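Local coordinates for acetamidase (Bacillus halodurans, PDB 2II1), which probably hydrolyses carbon-nitrogen bonds other than peptide bonds in linear amides, and binds calcium ions, at residues D73-E78 / L205-K210; T10-D15 / F54-P59; S266-L271 / F285-H290. All coordinates share one frame; numbering follows the deposited sequence.

Contact 1: D73-E78 / L205-K210; sequences DMLEIE and LKVNVK
Strands 74-78 and 205-210 run antiparallel, with axes approaching to 4.6 Å and N-to-C directions 155° apart. M74, E76 and E78 form hydrogen-bonded pairs with K210, N208 and K206, whereas L75 and I77 sit opposite V209 and V207 at non-hydrogen-bonded positions. At the centre, E76 N reaches N208 O at 2.8 Å along a nearly straight line (172°), yet from above the carbonyl plane; the return bond, N208 N to E76 O, lies in the plane. On one face the side chains are apolar. L75 and V207 lie alongside each other, L75 CD2 meeting V207 CG2 at 3.9 Å, and I77 CG2 rests 3.9 Å from L205 CB. The other face, M74 apart, is polar. E76 is extended, with CG anti to the backbone N, and its OE1 accepts a bond from N208 ND2 at 2.9 Å, although crowding in the model makes the place of this nitrogen less sure. The bent chain of K210 crosses E76 obliquely, its CG 3.9 Å from E76 CB. Before the strand, D73 forms a salt bridge with K211 while its OD2 touches V209 CG1 at 3.4 Å. Flanked by strands 28-34 and 166-170, this is an interior antiparallel ladder of the nine-stranded mixed sheet, whose apolar face packs on another sheet through V66 of strand 60-67.

Contact 2: T10-D15 / F54-P59; sequences TIFFMD and FNRVNP
The ring of F12 carries most of this contact, lodged against a run of backbone carbonyls in the loop 54-59. The backbone oxygen N55 O stands over the centre of one ring face, 3.9 Å above the plane. At the edge, near the ring plane, V57 O comes within 3.2 Å of F12 CD1, an approach that sets a carbonyl oxygen against the weakly positive rim of the aromatic ring. Obliquely, R56 O lies 3.4 Å from F12 CE1, with N58 O also near the ring, and the CZ tip reaches R56 CA at 3.7 Å. P59 adds an apolar contact, its CB 3.7 Å from F12 CE1; the same CB packs on T10 CB at 4.0 Å, the proline and threonine side chains lying alongside each other and pointing the same way. F12 reaches the loop with CG anti to its own carbonyl carbon (chi1 -66°). An alanine here would remove the ring and its packing on P59 and the carbonyls, and would probably make the path of the loop less well fixed. Architecturally, the contact sets strand 10-11 and F12, which follows it, against the loop that enters strand 60-67, with which strand 10-11 pairs antiparallel. The hydrogen bonds that position the pieces come from around the contact rather than from across it: R56 O accepts from S39 OG, N58 O accepts from N146 ND2, and the backbones of I11 and F12 bond to A60 and N146. N58 adopts a left-handed backbone conformation (phi 62°), and its side chain leads away from 10-15, its nearest atoms about 4 Å from the side chains of the calcium ligands N155 and D182 and about 5 Å from a bound calcium ion.

Contact 3: S266-L271 / F285-H290; sequences SGAGDL and FSLALH
Packing is tightest where the ring of F285 lies beneath the backbone of G269 and D270. With CG anti to the backbone N (chi1 -160°), F285 turns its ring across the neighbouring strand so that D270 O stands 3.8 Å above the centre of one face and F285 CE1 meets G269 CA at 3.6 Å. G269 has no side chain; a CB on it would point toward the other strand, only 2.3 Å from F285 CE1. D270 O also accepts from S286 N at 2.9 Å, while D270 N gives a nearly straight bond (169°) to S286 O; both donors lie in the carbonyl planes. L271 crosses F285 at about a right angle, its CB 4.0 Å from F285 CD2. These pairs belong to the beta hairpin 270-275/281-288, which follows helix 258-268, and helix 235-253 covers the F285 side through T243 and M246. Beyond S286 the chains part and the contact loosens: L287 CD1 touches G269 CA at 3.7 Å, but the backbone link passes through a water that donates to A268 O and accepts from A288 N. A second water occupies the side of D270 and S286, donating to D270 OD2 and, at 2.8 Å, to S286 O, which therefore takes two bonds; its link to S286 OG is weak. The other carboxylate oxygen, D270 OD1, leaves the contact altogether, forming a salt bridge with K159 of the second subunit and accepting from the backbone N of D189 in that same subunit.

How the contacts relate
From the N terminus, contact 2 comes first, bringing residues 54-59 back to strand 10-11 and F12 just before strand 60-67 begins. Contact 1 then closes a much longer excursion, with 126 residues between 73-78 and 205-210, and contact 3 closes a short hairpin near the C terminus. The three follow in series, so none nests within or crosses another. Contacts 1 and 3 tie together strands of the same nine-stranded sheet, contact 1 in its interior and contact 3 at the strand that is outermost within this chain, where the second subunit adjoins. Contact 2 borders the calcium site through N58, on the opposite side of the chain's centre from contact 3, their centres 34 Å apart.

Contact 1: D73-E78 / L205-K210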
ATOM      1  N   ASP A  73     -20.999 -12.499 -17.607  1.00 12.44           N
ATOM      2  CA  ASP A  73     -21.618 -11.599 -16.623  1.00 13.11           C
ATOM      3  C   ASP A  73     -20.605 -11.360 -15.495  1.00 13.75           C
ATOM      4  O   ASP A  73     -19.521 -11.932 -15.479  1.00 14.74           O
ATOM      5  CB  ASP A  73     -22.921 -12.200 -16.032  1.00 11.35           C
ATOM      6  CG  ASP A  73     -24.040 -12.401 -17.081  1.00 17.96           C
ATOM      7  OD1 ASP A  73     -23.845 -12.098 -18.270  1.00 14.14           O
ATOM      8  OD2 ASP A  73     -25.130 -12.896 -16.718  1.00 17.07           O
HETATM    9  N   MSE A  74     -20.976 -10.496 -14.570  1.00 15.92           N
HETATM   10  CA  MSE A  74     -20.283 -10.376 -13.307  1.00 16.70           C
HETATM   11  C   MSE A  74     -21.274 -10.428 -12.168  1.00 15.96           C
HETATM   12  O   MSE A  74     -22.488 -10.208 -12.370  1.00 15.06           O
HETATM   13  CB  MSE A  74     -19.400  -9.112 -13.253  1.00 17.44           C
HETATM   14  CG  MSE A  74     -19.992  -7.819 -13.731  1.00 17.57           C
HETATM   15 SE   MSE A  74     -18.860  -6.286 -13.141  0.75 20.96          SE
HETATM   16  CE  MSE A  74     -20.300  -4.933 -12.967  1.00 17.14           C
ATOM     17  N   LEU A  75     -20.790 -10.787 -10.980  1.00 14.55           N
ATOM     18  CA  LEU A  75     -21.632 -10.680  -9.794  1.00 11.76           C
ATOM     19  C   LEU A  75     -21.330  -9.367  -9.139  1.00 12.69           C
ATOM     20  O   LEU A  75     -20.157  -8.955  -9.053  1.00 12.28           O
ATOM     21  CB  LEU A  75     -21.370 -11.800  -8.802  1.00 12.59           C
ATOM     22  CG  LEU A  75     -21.813 -13.206  -9.203  1.00 15.40           C
ATOM     23  CD1 LEU A  75     -21.494 -14.120  -8.063  1.00  7.09           C
ATOM     24  CD2 LEU A  75     -23.306 -13.281  -9.566  1.00 13.44           C
ATOM     25  N   GLU A  76     -22.391  -8.712  -8.692  1.00 11.03           N
ATOM     26  CA  GLU A  76     -22.308  -7.532  -7.849  1.00 13.98           C
ATOM     27  C   GLU A  76     -22.749  -7.931  -6.440  1.00 12.21           C
ATOM     28  O   GLU A  76     -23.903  -8.262  -6.218  1.00 11.38           O
ATOM     29  CB  GLU A  76     -23.188  -6.416  -8.403  1.00 15.18           C
ATOM     30  CG  GLU A  76     -23.229  -5.189  -7.518  1.00 21.25           C
ATOM     31  CD  GLU A  76     -24.194  -4.155  -8.018  1.00 18.74           C
ATOM     32  OE1 GLU A  76     -25.401  -4.324  -7.793  1.00 31.67           O
ATOM     33  OE2 GLU A  76     -23.749  -3.180  -8.631  1.00 20.25           O
ATOM     34  N   ILE A  77     -21.818  -7.935  -5.498  1.00 10.32           N
ATOM     35  CA  ILE A  77     -22.073  -8.519  -4.188  1.00 13.46           C
ATOM     36  C   ILE A  77     -21.906  -7.479  -3.087  1.00 13.15           C
ATOM     37  O   ILE A  77     -20.807  -6.987  -2.830  1.00  9.34           O
ATOM     38  CB  ILE A  77     -21.155  -9.706  -3.886  1.00 14.36           C
ATOM     39  CG1 ILE A  77     -21.244 -10.739  -5.021  1.00 17.41           C
ATOM     40  CG2 ILE A  77     -21.533 -10.280  -2.495  1.00  9.74           C
ATOM     41  CD1 ILE A  77     -19.956 -11.534  -5.284  1.00 10.21           C
ATOM     42  N   GLU A  78     -23.024  -7.171  -2.443  1.00 11.79           N
ATOM     43  CA  GLU A  78     -23.085  -6.162  -1.413  1.00 11.74           C
ATOM     44  C   GLU A  78     -22.953  -6.807  -0.039  1.00 11.63           C
ATOM     45  O   GLU A  78     -23.811  -7.574   0.374  1.00 12.08           O
ATOM     46  CB  GLU A  78     -24.413  -5.440  -1.567  1.00 13.89           C
ATOM     47  CG  GLU A  78     -24.543  -4.797  -2.993  1.00 21.06           C
ATOM     48  CD  GLU A  78     -25.936  -4.912  -3.614  1.00 32.75           C
ATOM     49  OE1 GLU A  78     -26.773  -3.999  -3.392  1.00 27.28           O
ATOM     50  OE2 GLU A  78     -26.177  -5.900  -4.353  1.00 34.37           O
ATOM     51  N   LEU A 205     -25.065 -11.115   2.683  1.00 12.87           N
ATOM     52  CA  LEU A 205     -24.805 -10.387   1.456  1.00 12.26           C
ATOM     53  C   LEU A 205     -26.037 -10.379   0.551  1.00 13.15           C
ATOM     54  O   LEU A 205     -26.913 -11.237   0.682  1.00 14.23           O
ATOM     55  CB  LEU A 205     -23.584 -11.004   0.751  1.00 11.36           C
ATOM     56  CG  LEU A 205     -23.567 -12.490   0.387  1.00 16.52           C
ATOM     57  CD1 LEU A 205     -24.288 -12.766  -0.910  1.00 18.52           C
ATOM     58  CD2 LEU A 205     -22.173 -12.995   0.243  1.00 11.03           C
ATOM     59  N   LYS A 206     -26.096  -9.404  -0.352  1.00 12.04           N
ATOM     60  CA  LYS A 206     -27.035  -9.420  -1.477  1.00 14.96           C
ATOM     61  C   LYS A 206     -26.261  -9.676  -2.780  1.00 13.87           C
ATOM     62  O   LYS A 206     -25.207  -9.027  -3.065  1.00 11.97           O
ATOM     63  CB  LYS A 206     -27.778  -8.082  -1.537  1.00 16.31           C
ATOM     64  CG  LYS A 206     -28.865  -8.000  -2.607  1.00 22.56           C
ATOM     65  CD  LYS A 206     -29.710  -6.722  -2.459  1.00 19.05           C
ATOM     66  CE  LYS A 206     -30.474  -6.395  -3.770  1.00 19.83           C
ATOM     67  NZ  LYS A 206     -31.676  -5.536  -3.534  1.00 24.19           N
ATOM     68  N   VAL A 207     -26.743 -10.631  -3.573  1.00 11.68           N
ATOM     69  CA  VAL A 207     -26.062 -10.995  -4.801  0.50 13.25           C
ATOM     70  C   VAL A 207     -26.854 -10.544  -6.038  1.00 13.85           C
ATOM     71  O   VAL A 207     -28.015 -10.960  -6.230  1.00 12.16           O
ATOM     72  CB  VAL A 207     -25.721 -12.517  -4.834  0.50 12.75           C
ATOM     73  CG1 VAL A 207     -26.959 -13.375  -4.569  0.50 11.45           C
ATOM     74  CG2 VAL A 207     -25.059 -12.885  -6.158  0.50 16.04           C
ATOM     75  N   ASN A 208     -26.232  -9.685  -6.867  1.00 12.99           N
ATOM     76  CA  ASN A 208     -26.850  -9.226  -8.115  1.00 12.90           C
ATOM     77  C   ASN A 208     -26.078  -9.720  -9.312  1.00 15.52           C
ATOM     78  O   ASN A 208     -24.855  -9.852  -9.265  1.00 13.81           O
ATOM     79  CB  ASN A 208     -26.966  -7.703  -8.182  1.00 15.57           C
ATOM     80  CG  ASN A 208     -27.755  -7.131  -7.040  1.00 22.19           C
ATOM     81  OD1 ASN A 208     -28.801  -7.650  -6.667  1.00 26.23           O
ATOM     82  ND2 ASN A 208     -27.252  -6.051  -6.468  1.00 32.15           N
ATOM     83  N   VAL A 209     -26.812 -10.029 -10.383  1.00 15.16           N
ATOM     84  CA  VAL A 209     -26.204 -10.455 -11.637  1.00 14.13           C
ATOM     85  C   VAL A 209     -26.163  -9.224 -12.516  1.00 14.89           C
ATOM     86  O   VAL A 209     -27.167  -8.500 -12.631  1.00 13.74           O
ATOM     87  CB  VAL A 209     -26.985 -11.574 -12.313  1.00 14.54           C
ATOM     88  CG1 VAL A 209     -26.440 -11.828 -13.731  1.00 16.21           C
ATOM     89  CG2 VAL A 209     -26.915 -12.827 -11.486  1.00 11.60           C
ATOM     90  N   LYS A 210     -24.981  -8.941 -13.058  1.00 12.92           N
ATOM     91  CA  LYS A 210     -24.794  -7.830 -13.974  1.00 13.34           C
ATOM     92  C   LYS A 210     -24.403  -8.429 -15.311  1.00 13.86           C
ATOM     93  O   LYS A 210     -23.484  -9.235 -15.394  1.00 10.98           O
ATOM     94  CB  LYS A 210     -23.734  -6.828 -13.483  1.00 15.10           C
ATOM     95  CG  LYS A 210     -24.098  -6.078 -12.207  1.00 14.73           C
ATOM     96  CD  LYS A 210     -25.302  -5.153 -12.386  1.00 17.65           C
ATOM     97  CE  LYS A 210     -26.317  -5.335 -11.263  1.00 24.24           C
ATOM     98  NZ  LYS A 210     -27.747  -5.227 -11.729  1.00 32.93           N
TER

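Contact 2: T10-D15 / F54-P59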
ATOM      1  N   THR A  10     -18.746 -27.295   2.845  1.00 22.73           N
ATOM      2  CA  THR A  10     -17.561 -26.510   2.523  1.00 22.37           C
ATOM      3  C   THR A  10     -16.777 -27.154   1.386  1.00 20.90           C
ATOM      4  O   THR A  10     -16.816 -28.373   1.208  1.00 23.69           O
ATOM      5  CB  THR A  10     -16.640 -26.248   3.758  1.00 23.35           C
ATOM      6  OG1 THR A  10     -16.082 -27.484   4.224  1.00 25.43           O
ATOM      7  CG2 THR A  10     -17.390 -25.538   4.888  1.00 26.10           C
ATOM      8  N   ILE A  11     -16.112 -26.304   0.600  1.00 17.11           N
ATOM      9  CA  ILE A  11     -15.226 -26.722  -0.483  1.00 14.36           C
ATOM     10  C   ILE A  11     -13.803 -26.179  -0.234  1.00 13.16           C
ATOM     11  O   ILE A  11     -13.631 -25.169   0.418  1.00 11.99           O
ATOM     12  CB  ILE A  11     -15.781 -26.268  -1.872  1.00 15.48           C
ATOM     13  CG1 ILE A  11     -16.036 -24.755  -1.913  1.00 19.29           C
ATOM     14  CG2 ILE A  11     -17.078 -27.045  -2.189  1.00 12.34           C
ATOM     15  CD1 ILE A  11     -16.269 -24.158  -3.297  1.00 13.00           C
ATOM     16  N   PHE A  12     -12.790 -26.862  -0.755  1.00 11.83           N
ATOM     17  CA  PHE A  12     -11.395 -26.451  -0.580  1.00  9.88           C
ATOM     18  C   PHE A  12     -10.765 -25.968  -1.868  1.00 10.21           C
ATOM     19  O   PHE A  12      -9.635 -25.427  -1.845  1.00  7.04           O
ATOM     20  CB  PHE A  12     -10.604 -27.594   0.047  1.00 12.54           C
ATOM     21  CG  PHE A  12     -11.059 -27.896   1.434  1.00 12.91           C
ATOM     22  CD1 PHE A  12     -10.718 -27.055   2.466  1.00 11.74           C
ATOM     23  CD2 PHE A  12     -11.905 -28.983   1.700  1.00 21.08           C
ATOM     24  CE1 PHE A  12     -11.181 -27.283   3.749  1.00 14.60           C
ATOM     25  CE2 PHE A  12     -12.372 -29.220   2.997  1.00 20.41           C
ATOM     26  CZ  PHE A  12     -12.013 -28.367   4.014  1.00 19.39           C
ATOM     27  N   PHE A  13     -11.513 -26.110  -2.964  1.00 10.29           N
ATOM     28  CA  PHE A  13     -11.076 -25.680  -4.285  1.00 13.04           C
ATOM     29  C   PHE A  13     -12.211 -24.958  -4.969  1.00 15.64           C
ATOM     30  O   PHE A  13     -13.381 -25.374  -4.871  1.00 14.80           O
ATOM     31  CB  PHE A  13     -10.709 -26.863  -5.174  1.00 12.54           C
ATOM     32  CG  PHE A  13      -9.453 -27.574  -4.772  1.00 17.08           C
ATOM     33  CD1 PHE A  13      -9.445 -28.453  -3.703  1.00 21.84           C
ATOM     34  CD2 PHE A  13      -8.273 -27.376  -5.472  1.00 13.89           C
ATOM     35  CE1 PHE A  13      -8.283 -29.103  -3.339  1.00 15.36           C
ATOM     36  CE2 PHE A  13      -7.116 -28.020  -5.096  1.00 16.86           C
ATOM     37  CZ  PHE A  13      -7.124 -28.881  -4.034  1.00 15.74           C
HETATM   38  N   MSE A  14     -11.845 -23.903  -5.695  1.00 15.16           N
HETATM   39  CA  MSE A  14     -12.765 -23.174  -6.560  1.00 15.83           C
HETATM   40  C   MSE A  14     -12.780 -23.958  -7.861  1.00 16.33           C
HETATM   41  O   MSE A  14     -11.788 -23.980  -8.592  1.00 13.04           O
HETATM   42  CB  MSE A  14     -12.270 -21.730  -6.759  1.00 16.73           C
HETATM   43  CG  MSE A  14     -12.184 -20.919  -5.467  1.00 16.83           C
HETATM   44 SE   MSE A  14     -13.857 -19.981  -4.983  1.00 32.29          SE
HETATM   45  CE  MSE A  14     -13.566 -19.792  -2.961  1.00  9.98           C
ATOM     46  N   ASP A  15     -13.897 -24.642  -8.114  1.00 15.88           N
ATOM     47  CA  ASP A  15     -13.983 -25.709  -9.107  1.00 15.20           C
ATOM     48  C   ASP A  15     -15.393 -25.679  -9.731  1.00 15.03           C
ATOM     49  O   ASP A  15     -16.422 -25.720  -9.027  1.00 14.19           O
ATOM     50  CB  ASP A  15     -13.732 -27.060  -8.403  1.00 16.38           C
ATOM     51  CG  ASP A  15     -13.563 -28.262  -9.369  1.00 21.36           C
ATOM     52  OD1 ASP A  15     -13.835 -28.177 -10.588  1.00 14.87           O
ATOM     53  OD2 ASP A  15     -13.165 -29.333  -8.862  1.00 13.51           O
ATOM     54  N   PHE A  54      -3.958 -30.553   7.249  1.00 29.47           N
ATOM     55  CA  PHE A  54      -3.772 -29.519   6.232  1.00 31.35           C
ATOM     56  C   PHE A  54      -4.621 -29.655   4.961  1.00 30.32           C
ATOM     57  O   PHE A  54      -4.778 -28.686   4.223  1.00 29.52           O
ATOM     58  CB  PHE A  54      -2.295 -29.351   5.895  1.00 32.88           C
ATOM     59  CG  PHE A  54      -1.656 -28.232   6.652  1.00 35.29           C
ATOM     60  CD1 PHE A  54      -1.748 -26.923   6.176  1.00 36.50           C
ATOM     61  CD2 PHE A  54      -1.008 -28.472   7.859  1.00 38.14           C
ATOM     62  CE1 PHE A  54      -1.173 -25.872   6.875  1.00 40.88           C
ATOM     63  CE2 PHE A  54      -0.428 -27.433   8.569  1.00 39.42           C
ATOM     64  CZ  PHE A  54      -0.509 -26.127   8.077  1.00 40.52           C
ATOM     65  N   ASN A  55      -5.178 -30.835   4.721  1.00 29.74           N
ATOM     66  CA  ASN A  55      -6.198 -30.993   3.686  1.00 30.31           C
ATOM     67  C   ASN A  55      -7.557 -30.407   4.097  1.00 28.43           C
ATOM     68  O   ASN A  55      -8.561 -30.621   3.408  1.00 25.71           O
ATOM     69  CB  ASN A  55      -6.365 -32.469   3.333  1.00 32.63           C
ATOM     70  CG  ASN A  55      -5.299 -32.959   2.374  1.00 36.78           C
ATOM     71  OD1 ASN A  55      -5.049 -32.339   1.333  1.00 42.98           O
ATOM     72  ND2 ASN A  55      -4.674 -34.078   2.713  1.00 34.43           N
ATOM     73  N   ARG A  56      -7.581 -29.680   5.219  1.00 26.66           N
ATOM     74  CA  ARG A  56      -8.807 -29.056   5.705  1.00 26.63           C
ATOM     75  C   ARG A  56      -8.647 -27.575   6.034  1.00 25.00           C
ATOM     76  O   ARG A  56      -9.493 -26.984   6.682  1.00 26.09           O
ATOM     77  CB  ARG A  56      -9.316 -29.815   6.918  1.00 27.23           C
ATOM     78  CG  ARG A  56      -9.875 -31.177   6.585  1.00 28.24           C
ATOM     79  CD  ARG A  56     -10.196 -31.905   7.870  1.00 31.60           C
ATOM     80  NE  ARG A  56     -11.256 -31.220   8.606  1.00 29.98           N
ATOM     81  CZ  ARG A  56     -11.418 -31.258   9.922  1.00 28.32           C
ATOM     82  NH1 ARG A  56     -10.580 -31.944  10.695  1.00 30.55           N
ATOM     83  NH2 ARG A  56     -12.434 -30.591  10.462  1.00 31.39           N
ATOM     84  N   VAL A  57      -7.561 -26.984   5.562  1.00 25.26           N
ATOM     85  CA  VAL A  57      -7.324 -25.559   5.703  1.00 24.16           C
ATOM     86  C   VAL A  57      -7.999 -24.836   4.528  1.00 23.56           C
ATOM     87  O   VAL A  57      -8.153 -25.394   3.443  1.00 23.62           O
ATOM     88  CB  VAL A  57      -5.796 -25.265   5.757  1.00 24.41           C
ATOM     89  CG1 VAL A  57      -5.518 -23.767   5.694  1.00 27.04           C
ATOM     90  CG2 VAL A  57      -5.180 -25.901   7.028  1.00 22.83           C
ATOM     91  N   ASN A  58      -8.412 -23.598   4.763  1.00 24.00           N
ATOM     92  CA  ASN A  58      -9.066 -22.770   3.765  1.00 22.14           C
ATOM     93  C   ASN A  58     -10.401 -23.371   3.287  1.00 21.46           C
ATOM     94  O   ASN A  58     -10.597 -23.613   2.082  1.00 23.13           O
ATOM     95  CB  ASN A  58      -8.098 -22.464   2.603  1.00 22.59           C
ATOM     96  CG  ASN A  58      -7.202 -21.272   2.885  1.00 27.40           C
ATOM     97  OD1 ASN A  58      -7.675 -20.221   3.334  1.00 30.01           O
ATOM     98  ND2 ASN A  58      -5.908 -21.423   2.625  1.00 20.07           N
ATOM     99  N   PRO A  59     -11.326 -23.622   4.235  1.00 17.65           N
ATOM    100  CA  PRO A  59     -12.672 -23.991   3.850  1.00 16.57           C
ATOM    101  C   PRO A  59     -13.479 -22.782   3.385  1.00 16.88           C
ATOM    102  O   PRO A  59     -13.398 -21.704   3.988  1.00 18.39           O
ATOM    103  CB  PRO A  59     -13.246 -24.567   5.141  1.00 17.94           C
ATOM    104  CG  PRO A  59     -12.528 -23.816   6.217  1.00 16.52           C
ATOM    105  CD  PRO A  59     -11.153 -23.632   5.700  1.00 15.54           C
TER

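Contact 3: S266-L271 / F285-H290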
ATOM      1  N   SER A 266      -1.409   8.499 -11.208  1.00 11.80           N
ATOM      2  CA  SER A 266      -0.147   8.903 -10.590  1.00 10.36           C
ATOM      3  C   SER A 266      -0.334  10.085  -9.653  1.00 11.15           C
ATOM      4  O   SER A 266       0.295  10.165  -8.581  1.00 10.90           O
ATOM      5  CB  SER A 266       0.864   9.229 -11.672  1.00 11.11           C
ATOM      6  OG  SER A 266       2.169   8.966 -11.233  1.00 11.38           O
ATOM      7  N   GLY A 267      -1.215  11.004 -10.034  1.00 10.74           N
ATOM      8  CA  GLY A 267      -1.470  12.190  -9.217  1.00  9.28           C
ATOM      9  C   GLY A 267      -2.504  12.086  -8.097  1.00 12.30           C
ATOM     10  O   GLY A 267      -2.426  12.831  -7.116  1.00 13.21           O
ATOM     11  N   ALA A 268      -3.492  11.205  -8.253  1.00 10.06           N
ATOM     12  CA  ALA A 268      -4.698  11.244  -7.417  1.00  9.83           C
ATOM     13  C   ALA A 268      -5.069   9.867  -6.859  1.00 10.50           C
ATOM     14  O   ALA A 268      -5.863   9.781  -5.956  1.00 10.06           O
ATOM     15  CB  ALA A 268      -5.878  11.780  -8.270  1.00  8.31           C
ATOM     16  N   GLY A 269      -4.535   8.789  -7.427  1.00  6.60           N
ATOM     17  CA  GLY A 269      -4.879   7.459  -6.969  1.00 11.23           C
ATOM     18  C   GLY A 269      -3.809   6.883  -6.090  1.00  9.28           C
ATOM     19  O   GLY A 269      -2.715   7.428  -6.014  1.00 11.86           O
ATOM     20  N   ASP A 270      -4.109   5.765  -5.434  1.00  9.49           N
ATOM     21  CA  ASP A 270      -3.095   5.070  -4.630  1.00 10.50           C
ATOM     22  C   ASP A 270      -3.013   3.576  -4.900  1.00  9.44           C
ATOM     23  O   ASP A 270      -4.035   2.894  -4.996  1.00  9.24           O
ATOM     24  CB  ASP A 270      -3.393   5.276  -3.160  1.00  9.81           C
ATOM     25  CG  ASP A 270      -3.256   6.717  -2.736  1.00 10.61           C
ATOM     26  OD1 ASP A 270      -2.115   7.173  -2.520  1.00 11.18           O
ATOM     27  OD2 ASP A 270      -4.295   7.392  -2.586  1.00  9.86           O
ATOM     28  N   LEU A 271      -1.787   3.059  -4.974  1.00  7.85           N
ATOM     29  CA  LEU A 271      -1.552   1.650  -5.114  1.00  8.55           C
ATOM     30  C   LEU A 271      -1.376   1.108  -3.715  1.00  9.10           C
ATOM     31  O   LEU A 271      -0.548   1.584  -2.970  1.00  8.03           O
ATOM     32  CB  LEU A 271      -0.275   1.388  -5.926  1.00  8.10           C
ATOM     33  CG  LEU A 271       0.154  -0.048  -6.157  1.00 12.36           C
ATOM     34  CD1 LEU A 271      -0.884  -0.816  -6.958  1.00  9.81           C
ATOM     35  CD2 LEU A 271       1.526   0.005  -6.851  1.00 11.50           C
ATOM     36  N   PHE A 285      -5.365  -1.078  -6.840  1.00 14.63           N
ATOM     37  CA  PHE A 285      -5.305   0.354  -7.125  1.00 13.86           C
ATOM     38  C   PHE A 285      -6.650   0.972  -6.821  1.00 13.30           C
ATOM     39  O   PHE A 285      -7.673   0.524  -7.361  1.00 12.20           O
ATOM     40  CB  PHE A 285      -4.938   0.668  -8.584  1.00 10.98           C
ATOM     41  CG  PHE A 285      -4.428   2.066  -8.750  1.00  8.50           C
ATOM     42  CD1 PHE A 285      -5.295   3.134  -8.863  1.00  7.60           C
ATOM     43  CD2 PHE A 285      -3.076   2.314  -8.665  1.00 10.67           C
ATOM     44  CE1 PHE A 285      -4.805   4.431  -8.926  1.00  5.17           C
ATOM     45  CE2 PHE A 285      -2.592   3.577  -8.755  1.00  6.82           C
ATOM     46  CZ  PHE A 285      -3.465   4.649  -8.901  1.00  4.45           C
ATOM     47  N   SER A 286      -6.610   2.050  -6.028  1.00 10.14           N
ATOM     48  CA  SER A 286      -7.783   2.712  -5.499  1.00 11.89           C
ATOM     49  C   SER A 286      -7.855   4.186  -5.949  1.00 12.79           C
ATOM     50  O   SER A 286      -6.863   4.944  -5.836  1.00 11.61           O
ATOM     51  CB  SER A 286      -7.768   2.628  -3.980  1.00 10.60           C
ATOM     52  OG  SER A 286      -8.791   3.382  -3.392  1.00 11.42           O
ATOM     53  N   LEU A 287      -9.026   4.575  -6.469  1.00  8.64           N
ATOM     54  CA  LEU A 287      -9.298   5.966  -6.810  1.00  9.19           C
ATOM     55  C   LEU A 287     -10.677   6.422  -6.255  1.00  8.98           C
ATOM     56  O   LEU A 287     -11.648   5.673  -6.332  1.00  6.02           O
ATOM     57  CB  LEU A 287      -9.234   6.127  -8.319  1.00  8.98           C
ATOM     58  CG  LEU A 287      -9.358   7.532  -8.896  1.00 13.86           C
ATOM     59  CD1 LEU A 287      -8.094   8.423  -8.610  1.00  6.39           C
ATOM     60  CD2 LEU A 287      -9.664   7.426 -10.377  1.00  5.68           C
ATOM     61  N   ALA A 288     -10.739   7.659  -5.743  1.00  9.41           N
ATOM     62  CA  ALA A 288     -11.945   8.250  -5.153  1.00 10.38           C
ATOM     63  C   ALA A 288     -13.136   8.298  -6.122  1.00 11.38           C
ATOM     64  O   ALA A 288     -12.983   8.669  -7.282  1.00 10.90           O
ATOM     65  CB  ALA A 288     -11.648   9.646  -4.632  1.00 10.48           C
ATOM     66  N   LEU A 289     -14.320   7.917  -5.641  1.00 10.75           N
ATOM     67  CA  LEU A 289     -15.506   7.802  -6.520  1.00 10.31           C
ATOM     68  C   LEU A 289     -15.917   9.163  -7.086  1.00  9.71           C
ATOM     69  O   LEU A 289     -16.535   9.249  -8.148  1.00 10.37           O
ATOM     70  CB  LEU A 289     -16.696   7.196  -5.766  1.00 13.55           C
ATOM     71  CG  LEU A 289     -16.563   5.768  -5.236  1.00 12.74           C
ATOM     72  CD1 LEU A 289     -17.629   5.558  -4.157  1.00  4.17           C
ATOM     73  CD2 LEU A 289     -16.698   4.766  -6.342  1.00  9.55           C
ATOM     74  N   HIS A 290     -15.579  10.241  -6.398  1.00  9.82           N
ATOM     75  CA  HIS A 290     -15.970  11.549  -6.911  1.00 13.14           C
ATOM     76  C   HIS A 290     -15.287  11.898  -8.245  1.00 13.89           C
ATOM     77  O   HIS A 290     -15.789  12.761  -8.955  1.00 14.52           O
ATOM     78  CB  HIS A 290     -15.763  12.644  -5.852  1.00 17.31           C
ATOM     79  CG  HIS A 290     -14.325  12.976  -5.588  1.00 19.94           C
ATOM     80  ND1 HIS A 290     -13.584  13.793  -6.421  1.00 24.04           N
ATOM     81  CD2 HIS A 290     -13.496  12.615  -4.581  1.00 26.27           C
ATOM     82  CE1 HIS A 290     -12.359  13.910  -5.943  1.00 27.84           C
ATOM     83  NE2 HIS A 290     -12.277  13.209  -4.824  1.00 24.56           N
TER
HETATM   84  O   HOH W   1      -8.052   8.408  -4.929  1.00 14.00           O
HETATM   85  O   HOH W   2      -6.903   6.292  -3.345  1.00 15.49           O